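Local coordinates for protein aminodeoxyfutalosine deaminase (Deinococcus radiodurans, PDB 2IMR) that catalyses the zinc-dependent deamination of aminodeoxyfutalosine to futalosine in menaquinone biosynthesis, at residues 38-42 / 79-84. Residues are numbered along the deposited sequence.
Sequences PRLLT and YPHAAE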
loop_
_atom_site.group_PDB
_atom_site.type_symbol
_atom_site.label_atom_id
_atom_site.label_comp_id
_atom_site.label_asym_id
_atom_site.label_seq_id
_atom_site.Cartn_x
_atom_site.Cartn_y
_atom_site.Cartn_z
ATOM N N PRO A 38 26.886 -18.461 21.962
ATOM C CA PRO A 38 26.019 -17.371 21.501
ATOM C C PRO A 38 26.705 -16.449 20.499
ATOM O O PRO A 38 27.911 -16.222 20.571
ATOM C CB PRO A 38 25.670 -16.634 22.796
ATOM C CG PRO A 38 25.792 -17.704 23.851
ATOM C CD PRO A 38 27.049 -18.411 23.425
ATOM N N ARG A 39 25.929 -15.927 19.557
ATOM C CA ARG A 39 26.452 -15.002 18.564
ATOM C C ARG A 39 25.607 -13.743 18.681
ATOM O O ARG A 39 24.381 -13.823 18.740
ATOM C CB ARG A 39 26.312 -15.573 17.150
ATOM C CG ARG A 39 26.809 -16.999 17.006
ATOM C CD ARG A 39 27.131 -17.333 15.558
ATOM N NE ARG A 39 25.997 -17.160 14.655
ATOM C CZ ARG A 39 24.877 -17.873 14.701
ATOM N NH1 ARG A 39 24.716 -18.822 15.618
ATOM N NH2 ARG A 39 23.922 -17.651 13.809
ATOM N N LEU A 40 26.266 -12.593 18.727
ATOM C CA LEU A 40 25.574 -11.317 18.832
ATOM C C LEU A 40 25.564 -10.613 17.486
ATOM O O LEU A 40 26.586 -10.092 17.034
ATOM C CB LEU A 40 26.263 -10.423 19.866
ATOM C CG LEU A 40 25.827 -8.955 19.896
ATOM C CD1 LEU A 40 24.328 -8.855 20.151
ATOM C CD2 LEU A 40 26.609 -8.223 20.978
ATOM N N LEU A 41 24.403 -10.611 16.841
ATOM C CA LEU A 41 24.265 -9.953 15.551
ATOM C C LEU A 41 23.742 -8.553 15.809
ATOM O O LEU A 41 22.677 -8.388 16.400
ATOM C CB LEU A 41 23.279 -10.715 14.666
ATOM C CG LEU A 41 23.392 -12.240 14.644
ATOM C CD1 LEU A 41 22.585 -12.771 13.479
ATOM C CD2 LEU A 41 24.839 -12.676 14.523
ATOM N N THR A 42 24.487 -7.544 15.373
ATOM C CA THR A 42 24.059 -6.166 15.582
ATOM C C THR A 42 23.555 -5.517 14.295
ATOM O O THR A 42 24.008 -5.841 13.197
ATOM C CB THR A 42 25.198 -5.305 16.154
ATOM O OG1 THR A 42 26.269 -5.229 15.207
ATOM C CG2 THR A 42 25.718 -5.913 17.448
ATOM N N TYR A 79 25.805 -11.323 27.533
ATOM C CA TYR A 79 26.596 -12.364 26.882
ATOM C C TYR A 79 27.976 -11.801 26.541
ATOM O O TYR A 79 28.244 -11.445 25.394
ATOM C CB TYR A 79 25.907 -12.841 25.596
ATOM C CG TYR A 79 24.481 -13.308 25.787
ATOM C CD1 TYR A 79 23.425 -12.396 25.827
ATOM C CD2 TYR A 79 24.190 -14.661 25.950
ATOM C CE1 TYR A 79 22.110 -12.826 26.026
ATOM C CE2 TYR A 79 22.884 -15.100 26.151
ATOM C CZ TYR A 79 21.851 -14.181 26.186
ATOM O OH TYR A 79 20.560 -14.625 26.366
ATOM N N PRO A 80 28.874 -11.716 27.537
ATOM C CA PRO A 80 30.227 -11.187 27.333
ATOM C C PRO A 80 31.148 -12.049 26.470
ATOM O O PRO A 80 32.127 -11.551 25.914
ATOM C CB PRO A 80 30.750 -11.031 28.760
ATOM C CG PRO A 80 30.086 -12.162 29.475
ATOM C CD PRO A 80 28.663 -12.074 28.952
ATOM N N HIS A 81 30.842 -13.337 26.359
ATOM C CA HIS A 81 31.673 -14.231 25.561
ATOM C C HIS A 81 31.141 -14.410 24.143
ATOM O O HIS A 81 31.778 -15.053 23.309
ATOM C CB HIS A 81 31.798 -15.590 26.255
ATOM C CG HIS A 81 32.572 -15.539 27.536
ATOM N ND1 HIS A 81 32.241 -14.691 28.572
ATOM C CD2 HIS A 81 33.670 -16.218 27.944
ATOM C CE1 HIS A 81 33.102 -14.849 29.562
ATOM N NE2 HIS A 81 33.980 -15.771 29.206
ATOM N N ALA A 82 29.980 -13.829 23.869
ATOM C CA ALA A 82 29.372 -13.932 22.550
ATOM C C ALA A 82 30.172 -13.150 21.517
ATOM O O ALA A 82 30.514 -11.985 21.734
ATOM C CB ALA A 82 27.937 -13.421 22.600
ATOM N N ALA A 83 30.479 -13.796 20.397
ATOM C CA ALA A 83 31.223 -13.146 19.328
ATOM C C ALA A 83 30.255 -12.212 18.611
ATOM O O ALA A 83 29.085 -12.550 18.436
ATOM C CB ALA A 83 31.763 -14.184 18.361
ATOM N N GLU A 84 30.730 -11.040 18.203
ATOM C CA GLU A 84 29.865 -10.095 17.511
ATOM C C GLU A 84 29.948 -10.198 16.000
ATOM O O GLU A 84 30.981 -10.559 15.435
ATOM C CB GLU A 84 30.173 -8.657 17.935
ATOM C CG GLU A 84 29.530 -8.265 19.251
ATOM C CD GLU A 84 29.670 -6.788 19.559
ATOM O OE1 GLU A 84 29.195 -5.957 18.752
ATOM O OE2 GLU A 84 30.253 -6.460 20.617
HETATM O O HOH W 1 29.069 -5.229 16.061
#
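Leu40 adopts the tp rotamer, which lays its CD2 3.4 Å from CG of Glu84, while its CB lies 4.4 Å from CB of Ala82, whose small methyl leaves room for the branched chain. Exposed Glu84, m at chi1 and t at chi2, pairs its methylenes with Leu40 while its OE1 takes a water (2.8 Å) that also lies 2.9 Å from OG1 of Thr42 (chi1 p). The backbones run parallel, joined by a hydrogen bond from Leu40 N to Ala83 O (2.8 Å, nearly linear). This pairs edge strand 83-86 with strand 38-43 in the small mixed sheet far from the zinc, consistent with the composite beta domain that accompanies the TIM-barrel in many amidohydrolases. A type I turn, Tyr79 to Ala82, with Pro80 second, leads into it. The compact Pro38 ring sets CB 4.0 Å from CD2 of Tyr79 (chi1 m) and 3.9 Å from CB of Ala82; the flat Tyr79 ring also touches small Val60, Ala67 and Ala68. Arg39, on Ala83's face, is long enough for NH1 to hydrogen-bond the Gly63 carbonyl.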